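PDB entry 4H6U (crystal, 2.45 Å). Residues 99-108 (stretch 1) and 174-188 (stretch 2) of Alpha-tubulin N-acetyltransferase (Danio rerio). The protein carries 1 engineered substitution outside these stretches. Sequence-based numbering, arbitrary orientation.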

ATOM      1  N   TYR A  99       6.127   6.929  -7.084  1.00 43.56           N
ATOM      2  CA  TYR A  99       7.244   7.869  -7.224  1.00 48.43           C
ATOM      3  C   TYR A  99       8.168   7.742  -6.024  1.00 49.89           C
ATOM      4  O   TYR A  99       7.725   7.622  -4.891  1.00 51.02           O
ATOM      5  CB  TYR A  99       6.752   9.330  -7.386  1.00 49.00           C
ATOM      6  CG  TYR A  99       5.988   9.557  -8.676  1.00 48.44           C
ATOM      7  CD1 TYR A  99       6.662   9.688  -9.891  1.00 45.79           C
ATOM      8  CD2 TYR A  99       4.608   9.619  -8.685  1.00 52.13           C
ATOM      9  CE1 TYR A  99       5.982   9.863 -11.068  1.00 49.22           C
ATOM     10  CE2 TYR A  99       3.908   9.797  -9.864  1.00 55.18           C
ATOM     11  CZ  TYR A  99       4.590   9.924 -11.050  1.00 55.16           C
ATOM     12  OH  TYR A  99       3.874  10.102 -12.210  1.00 59.43           O
ATOM     13  N   LYS A 100       9.461   7.764  -6.304  1.00 52.52           N
ATOM     14  CA  LYS A 100      10.496   7.629  -5.297  1.00 54.00           C
ATOM     15  C   LYS A 100      11.644   8.578  -5.654  1.00 50.65           C
ATOM     16  O   LYS A 100      12.034   8.679  -6.815  1.00 48.30           O
ATOM     17  CB  LYS A 100      11.026   6.197  -5.303  1.00 59.15           C
ATOM     18  CG  LYS A 100      11.123   5.491  -3.965  1.00 66.26           C
ATOM     19  CD  LYS A 100       9.794   4.972  -3.447  1.00 71.46           C
ATOM     20  CE  LYS A 100      10.062   4.272  -2.134  1.00 76.73           C
ATOM     21  NZ  LYS A 100       8.850   3.796  -1.426  1.00 81.18           N
ATOM     22  N   LYS A 101      12.165   9.301  -4.678  1.00 52.06           N
ATOM     23  CA  LYS A 101      13.345  10.115  -4.914  1.00 54.22           C
ATOM     24  C   LYS A 101      14.550   9.170  -4.899  1.00 54.78           C
ATOM     25  O   LYS A 101      14.765   8.448  -3.921  1.00 55.07           O
ATOM     26  CB  LYS A 101      13.484  11.208  -3.844  1.00 50.97           C
ATOM     27  N   LEU A 102      15.288   9.142  -6.006  1.00 54.29           N
ATOM     28  CA  LEU A 102      16.452   8.270  -6.167  1.00 50.68           C
ATOM     29  C   LEU A 102      17.699   9.075  -6.495  1.00 49.70           C
ATOM     30  O   LEU A 102      17.640  10.090  -7.197  1.00 48.62           O
ATOM     31  CB  LEU A 102      16.228   7.257  -7.278  1.00 46.54           C
ATOM     32  CG  LEU A 102      15.140   6.219  -7.080  1.00 46.40           C
ATOM     33  CD1 LEU A 102      15.028   5.372  -8.334  1.00 41.63           C
ATOM     34  CD2 LEU A 102      15.411   5.352  -5.875  1.00 47.63           C
ATOM     35  N   PHE A 103      18.827   8.606  -5.973  1.00 52.16           N
ATOM     36  CA  PHE A 103      20.141   9.131  -6.345  1.00 52.82           C
ATOM     37  C   PHE A 103      20.762   8.155  -7.304  1.00 49.12           C
ATOM     38  O   PHE A 103      21.201   7.075  -6.911  1.00 54.26           O
ATOM     39  CB  PHE A 103      21.025   9.270  -5.113  1.00 57.14           C
ATOM     40  CG  PHE A 103      20.517  10.267  -4.153  1.00 65.72           C
ATOM     41  CD1 PHE A 103      21.055  11.542  -4.121  1.00 72.23           C
ATOM     42  CD2 PHE A 103      19.455   9.959  -3.308  1.00 68.89           C
ATOM     43  CE1 PHE A 103      20.576  12.500  -3.224  1.00 77.59           C
ATOM     44  CE2 PHE A 103      18.963  10.916  -2.402  1.00 73.90           C
ATOM     45  CZ  PHE A 103      19.528  12.185  -2.366  1.00 78.17           C
ATOM     46  N   LEU A 104      20.769   8.509  -8.571  1.00 46.91           N
ATOM     47  CA  LEU A 104      21.162   7.543  -9.581  1.00 48.25           C
ATOM     48  C   LEU A 104      22.485   7.911 -10.208  1.00 50.52           C
ATOM     49  O   LEU A 104      22.892   9.063 -10.175  1.00 56.57           O
ATOM     50  CB  LEU A 104      20.128   7.501 -10.690  1.00 43.98           C
ATOM     51  CG  LEU A 104      18.724   7.013 -10.376  1.00 45.03           C
ATOM     52  CD1 LEU A 104      17.863   7.202 -11.628  1.00 43.90           C
ATOM     53  CD2 LEU A 104      18.699   5.561  -9.900  1.00 41.08           C
ATOM     54  N   LEU A 105      23.131   6.922 -10.807  1.00 45.89           N
ATOM     55  CA  LEU A 105      24.301   7.145 -11.633  1.00 49.32           C
ATOM     56  C   LEU A 105      23.879   7.117 -13.091  1.00 44.14           C
ATOM     57  O   LEU A 105      23.033   6.322 -13.469  1.00 44.43           O
ATOM     58  CB  LEU A 105      25.349   6.053 -11.376  1.00 49.22           C
ATOM     59  CG  LEU A 105      25.819   5.928  -9.925  1.00 51.26           C
ATOM     60  CD1 LEU A 105      26.869   4.846  -9.817  1.00 50.99           C
ATOM     61  CD2 LEU A 105      26.357   7.270  -9.417  1.00 53.93           C
ATOM     62  N   ASP A 106      24.434   7.985 -13.920  1.00 48.01           N
ATOM     63  CA  ASP A 106      24.086   7.915 -15.331  1.00 47.98           C
ATOM     64  C   ASP A 106      25.068   7.054 -16.133  1.00 48.15           C
ATOM     65  O   ASP A 106      25.769   6.246 -15.563  1.00 45.90           O
ATOM     66  CB  ASP A 106      23.935   9.299 -15.925  1.00 49.73           C
ATOM     67  CG  ASP A 106      25.220  10.045 -15.995  1.00 56.50           C
ATOM     68  OD1 ASP A 106      26.295   9.428 -16.144  1.00 60.31           O
ATOM     69  OD2 ASP A 106      25.141  11.283 -15.977  1.00 60.36           O
ATOM     70  N   GLN A 107      25.059   7.160 -17.455  1.00 50.99           N
ATOM     71  CA  GLN A 107      25.874   6.275 -18.276  1.00 55.35           C
ATOM     72  C   GLN A 107      27.357   6.517 -18.115  1.00 57.12           C
ATOM     73  O   GLN A 107      28.134   5.619 -18.384  1.00 57.33           O
ATOM     74  CB  GLN A 107      25.503   6.427 -19.748  1.00 60.47           C
ATOM     75  CG  GLN A 107      24.083   5.936 -20.017  1.00 61.96           C
ATOM     76  CD  GLN A 107      23.309   6.773 -20.999  1.00 65.45           C
ATOM     77  OE1 GLN A 107      23.188   7.988 -20.850  1.00 69.91           O
ATOM     78  NE2 GLN A 107      22.760   6.117 -22.013  1.00 62.68           N
ATOM     79  N   ARG A 108      27.757   7.726 -17.735  1.00 60.91           N
ATOM     80  CA  ARG A 108      29.179   8.044 -17.558  1.00 63.29           C
ATOM     81  C   ARG A 108      29.522   8.076 -16.068  1.00 63.49           C
ATOM     82  O   ARG A 108      30.616   8.467 -15.690  1.00 66.96           O
ATOM     83  CB  ARG A 108      29.525   9.379 -18.216  1.00 57.84           C
ATOM     84  N   SER A 174      20.984  -1.991 -19.376  1.00 36.31           N
ATOM     85  CA  SER A 174      20.869  -1.446 -18.036  1.00 35.97           C
ATOM     86  C   SER A 174      22.023  -0.491 -17.799  1.00 34.87           C
ATOM     87  O   SER A 174      23.120  -0.681 -18.300  1.00 34.49           O
ATOM     88  CB  SER A 174      20.886  -2.579 -16.995  1.00 34.78           C
ATOM     89  OG  SER A 174      20.859  -2.039 -15.690  1.00 38.23           O
ATOM     90  N   VAL A 175      21.749   0.541 -17.027  1.00 37.35           N
ATOM     91  CA  VAL A 175      22.763   1.462 -16.599  1.00 37.74           C
ATOM     92  C   VAL A 175      23.040   1.149 -15.155  1.00 41.92           C
ATOM     93  O   VAL A 175      22.200   1.394 -14.286  1.00 42.57           O
ATOM     94  CB  VAL A 175      22.312   2.885 -16.739  1.00 38.77           C
ATOM     95  CG1 VAL A 175      23.427   3.819 -16.333  1.00 42.19           C
ATOM     96  CG2 VAL A 175      21.865   3.155 -18.182  1.00 39.45           C
ATOM     97  N   PRO A 176      24.222   0.582 -14.897  1.00 42.84           N
ATOM     98  CA  PRO A 176      24.559   0.041 -13.576  1.00 41.57           C
ATOM     99  C   PRO A 176      24.345   1.050 -12.489  1.00 37.59           C
ATOM    100  O   PRO A 176      24.655   2.219 -12.658  1.00 35.75           O
ATOM    101  CB  PRO A 176      26.040  -0.306 -13.693  1.00 43.90           C
ATOM    102  CG  PRO A 176      26.281  -0.468 -15.149  1.00 45.98           C
ATOM    103  CD  PRO A 176      25.347   0.482 -15.839  1.00 41.52           C
ATOM    104  N   GLN A 177      23.747   0.585 -11.407  1.00 37.80           N
ATOM    105  CA  GLN A 177      23.479   1.388 -10.228  1.00 38.66           C
ATOM    106  C   GLN A 177      24.048   0.704  -9.013  1.00 41.03           C
ATOM    107  O   GLN A 177      24.441  -0.450  -9.080  1.00 42.23           O
ATOM    108  CB  GLN A 177      21.975   1.550 -10.042  1.00 36.50           C
ATOM    109  CG  GLN A 177      21.303   2.165 -11.206  1.00 37.06           C
ATOM    110  CD  GLN A 177      21.814   3.557 -11.467  1.00 39.03           C
ATOM    111  OE1 GLN A 177      22.073   4.311 -10.529  1.00 44.08           O
ATOM    112  NE2 GLN A 177      21.910   3.931 -12.740  1.00 39.85           N
ATOM    113  N   VAL A 178      24.088   1.405  -7.891  1.00 41.56           N
ATOM    114  CA  VAL A 178      24.519   0.773  -6.645  1.00 43.71           C
ATOM    115  C   VAL A 178      23.414   0.816  -5.600  1.00 42.69           C
ATOM    116  O   VAL A 178      23.602   0.378  -4.482  1.00 47.36           O
ATOM    117  CB  VAL A 178      25.779   1.440  -6.061  1.00 50.01           C
ATOM    118  CG1 VAL A 178      26.955   1.228  -6.995  1.00 50.46           C
ATOM    119  CG2 VAL A 178      25.513   2.945  -5.783  1.00 44.47           C
ATOM    120  N   ASN A 179      22.242   1.288  -5.978  1.00 49.97           N
ATOM    121  CA  ASN A 179      21.166   1.453  -5.020  1.00 53.26           C
ATOM    122  C   ASN A 179      19.980   0.483  -5.164  1.00 54.71           C
ATOM    123  O   ASN A 179      18.892   0.796  -4.675  1.00 61.50           O
ATOM    124  CB  ASN A 179      20.634   2.872  -5.126  1.00 52.63           C
ATOM    125  CG  ASN A 179      19.793   3.062  -6.349  1.00 53.82           C
ATOM    126  OD1 ASN A 179      19.772   2.212  -7.256  1.00 46.96           O
ATOM    127  ND2 ASN A 179      19.085   4.181  -6.400  1.00 61.50           N
ATOM    128  N   ASN A 180      20.169  -0.675  -5.811  1.00 47.26           N
ATOM    129  CA  ASN A 180      19.101  -1.704  -5.903  1.00 47.68           C
ATOM    130  C   ASN A 180      17.958  -1.445  -6.878  1.00 41.84           C
ATOM    131  O   ASN A 180      17.038  -2.260  -6.971  1.00 40.10           O
ATOM    132  CB  ASN A 180      18.452  -1.951  -4.541  1.00 54.35           C
ATOM    133  CG  ASN A 180      19.395  -2.562  -3.550  1.00 66.89           C
ATOM    134  OD1 ASN A 180      19.407  -2.171  -2.384  1.00 77.23           O
ATOM    135  ND2 ASN A 180      20.187  -3.535  -3.989  1.00 64.49           N
ATOM    136  N   PHE A 181      17.982  -0.303  -7.544  1.00 37.34           N
ATOM    137  CA  PHE A 181      17.002  -0.009  -8.577  1.00 37.89           C
ATOM    138  C   PHE A 181      17.669  -0.247  -9.904  1.00 39.15           C
ATOM    139  O   PHE A 181      18.891  -0.112 -10.048  1.00 38.80           O
ATOM    140  CB  PHE A 181      16.473   1.433  -8.486  1.00 34.36           C
ATOM    141  CG  PHE A 181      15.484   1.648  -7.380  1.00 34.96           C
ATOM    142  CD1 PHE A 181      15.903   1.760  -6.077  1.00 39.70           C
ATOM    143  CD2 PHE A 181      14.130   1.713  -7.646  1.00 37.71           C
ATOM    144  CE1 PHE A 181      14.975   1.968  -5.045  1.00 44.77           C
ATOM    145  CE2 PHE A 181      13.223   1.901  -6.637  1.00 40.95           C
ATOM    146  CZ  PHE A 181      13.638   2.039  -5.343  1.00 42.59           C
ATOM    147  N   VAL A 182      16.847  -0.665 -10.856  1.00 37.09           N
ATOM    148  CA  VAL A 182      17.290  -0.878 -12.204  1.00 30.75           C
ATOM    149  C   VAL A 182      16.653   0.175 -13.135  1.00 30.86           C
ATOM    150  O   VAL A 182      15.457   0.487 -13.044  1.00 32.00           O
ATOM    151  CB  VAL A 182      16.937  -2.283 -12.668  1.00 31.22           C
ATOM    152  CG1 VAL A 182      17.247  -2.435 -14.152  1.00 29.91           C
ATOM    153  CG2 VAL A 182      17.699  -3.287 -11.852  1.00 29.45           C
ATOM    154  N   VAL A 183      17.491   0.752 -13.978  1.00 29.69           N
ATOM    155  CA  VAL A 183      17.067   1.694 -14.977  1.00 34.40           C
ATOM    156  C   VAL A 183      17.802   1.390 -16.267  1.00 35.82           C
ATOM    157  O   VAL A 183      18.930   0.892 -16.256  1.00 33.94           O
ATOM    158  CB  VAL A 183      17.332   3.159 -14.570  1.00 35.16           C
ATOM    159  CG1 VAL A 183      16.620   3.486 -13.291  1.00 39.32           C
ATOM    160  CG2 VAL A 183      18.793   3.403 -14.457  1.00 37.06           C
ATOM    161  N   PHE A 184      17.133   1.650 -17.385  1.00 38.34           N
ATOM    162  CA  PHE A 184      17.716   1.324 -18.672  1.00 37.92           C
ATOM    163  C   PHE A 184      18.170   2.566 -19.439  1.00 35.39           C
ATOM    164  O   PHE A 184      17.828   3.690 -19.084  1.00 33.37           O
ATOM    165  CB  PHE A 184      16.748   0.492 -19.488  1.00 35.11           C
ATOM    166  CG  PHE A 184      16.402  -0.834 -18.858  1.00 34.96           C
ATOM    167  CD1 PHE A 184      17.074  -1.995 -19.221  1.00 33.24           C
ATOM    168  CD2 PHE A 184      15.418  -0.900 -17.869  1.00 34.89           C
ATOM    169  CE1 PHE A 184      16.747  -3.242 -18.647  1.00 34.50           C
ATOM    170  CE2 PHE A 184      15.048  -2.114 -17.301  1.00 36.79           C
ATOM    171  CZ  PHE A 184      15.724  -3.318 -17.694  1.00 36.79           C
ATOM    172  N   ALA A 185      18.931   2.338 -20.500  1.00 35.56           N
ATOM    173  CA  ALA A 185      19.575   3.420 -21.237  1.00 39.01           C
ATOM    174  C   ALA A 185      18.590   4.549 -21.579  1.00 46.34           C
ATOM    175  O   ALA A 185      18.891   5.722 -21.344  1.00 50.56           O
ATOM    176  CB  ALA A 185      20.241   2.874 -22.487  1.00 35.53           C
ATOM    177  N   GLY A 186      17.400   4.179 -22.066  1.00 45.23           N
ATOM    178  CA  GLY A 186      16.387   5.109 -22.530  1.00 43.59           C
ATOM    179  C   GLY A 186      15.931   6.111 -21.490  1.00 45.40           C
ATOM    180  O   GLY A 186      15.321   7.127 -21.816  1.00 51.38           O
ATOM    181  N   PHE A 187      16.131   5.753 -20.228  1.00 42.61           N
ATOM    182  CA  PHE A 187      15.783   6.575 -19.083  1.00 43.73           C
ATOM    183  C   PHE A 187      16.450   7.956 -19.173  1.00 49.99           C
ATOM    184  O   PHE A 187      15.896   8.963 -18.726  1.00 48.13           O
ATOM    185  CB  PHE A 187      16.212   5.829 -17.817  1.00 41.45           C
ATOM    186  CG  PHE A 187      15.873   6.513 -16.539  1.00 39.56           C
ATOM    187  CD1 PHE A 187      14.657   6.224 -15.899  1.00 34.37           C
ATOM    188  CD2 PHE A 187      16.734   7.447 -15.983  1.00 40.46           C
ATOM    189  CE1 PHE A 187      14.301   6.836 -14.704  1.00 33.21           C
ATOM    190  CE2 PHE A 187      16.421   8.077 -14.763  1.00 37.99           C
ATOM    191  CZ  PHE A 187      15.181   7.791 -14.124  1.00 36.41           C
ATOM    192  N   PHE A 188      17.636   8.001 -19.786  1.00 56.44           N
ATOM    193  CA  PHE A 188      18.457   9.219 -19.805  1.00 55.53           C
ATOM    194  C   PHE A 188      18.371  10.071 -21.096  1.00 58.19           C
ATOM    195  O   PHE A 188      18.694   9.617 -22.198  1.00 59.95           O
ATOM    196  CB  PHE A 188      19.908   8.860 -19.466  1.00 47.66           C
ATOM    197  CG  PHE A 188      20.087   8.311 -18.053  1.00 47.13           C
ATOM    198  CD1 PHE A 188      20.206   9.167 -16.957  1.00 47.66           C
ATOM    199  CD2 PHE A 188      20.128   6.943 -17.819  1.00 42.67           C
ATOM    200  CE1 PHE A 188      20.360   8.672 -15.664  1.00 39.88           C
ATOM    201  CE2 PHE A 188      20.276   6.446 -16.531  1.00 40.25           C
ATOM    202  CZ  PHE A 188      20.400   7.322 -15.449  1.00 38.01           C
TER
HETATM  203  O   HOH W   1      18.665   6.354  -4.093  1.00 49.81           O
HETATM  204  O   HOH W   2      26.393   4.037 -14.128  1.00 30.19           O

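A single glutamine side chain does here what a neighbouring strand would ordinarily do. The carboxamide of Q177 reaches the edge of strand 102-105 and satisfies both backbone polar groups of L105: L105 N donates to Q177 OE1 at 2.8 Å, almost perfectly straight, and Q177 NE2 donates to L105 O at 2.7 Å. A primary amide suits this place because it carries an acceptor and a donor side by side, the same pair that a peptide backbone offers. No direct backbone-to-backbone hydrogen bond joins the two stretches, and the CA atoms of L105 and Q177 stand 6.0 Å apart. With chi1 and chi2 both m, the Q177 side chain folds back so that NE2 also donates to V175 O, at 3.0 Å within its own stretch, which helps to fix the amide in position.

Two waters bridge the stretches, one between a backbone N and a side-chain amide, the other between two backbone carbonyls. Water 1 accepts from F103 N (2.9 Å) and from N179 ND2 (3.2 Å); water 2 donates to D106 O (2.7 Å) and P176 O (2.9 Å). N179 uses its other amide atom at home, where OD1 accepts from F181 N at 3.1 Å and steadies the turn just before F181.

Apolar packing accompanies these polar links. L102 points toward the second stretch and sets its CD2 methyl over one face of the F181 ring, 3.6 Å from the centroid and 17° off the normal, a close CH-pi contact that suits a branched aliphatic chain against a flat aromatic surface. L104, buried, packs against a second apolar pair: its CD1 lies 3.6 Å from F187 CE2 and 4.3 Å from V183 CG1. Its two methyls diverge, for CD2 lies near the Q177 amide, 3.7 Å from OE1.

Beyond the strand, V175 and F188 receive the loop. The CG1 methyl of V175 packs 3.5 Å from D106 O, a compact branched side chain fitting close to the backbone. F188 presents one ring face to D106 CB, 4.1 Å from the centroid, so the aspartate contributes its methylene here while its carboxylate is used elsewhere: D106 OD1 accepts from R108 N at 2.8 Å within the loop. Q107 is exposed, and its long side chain brings its end nearer the second stretch, with OE1 3.7 Å from F188 CB and CG 4.0 Å from V175 CG2. These are van der Waals contacts, made by the long aliphatic stem and the amide end of an otherwise exposed side chain.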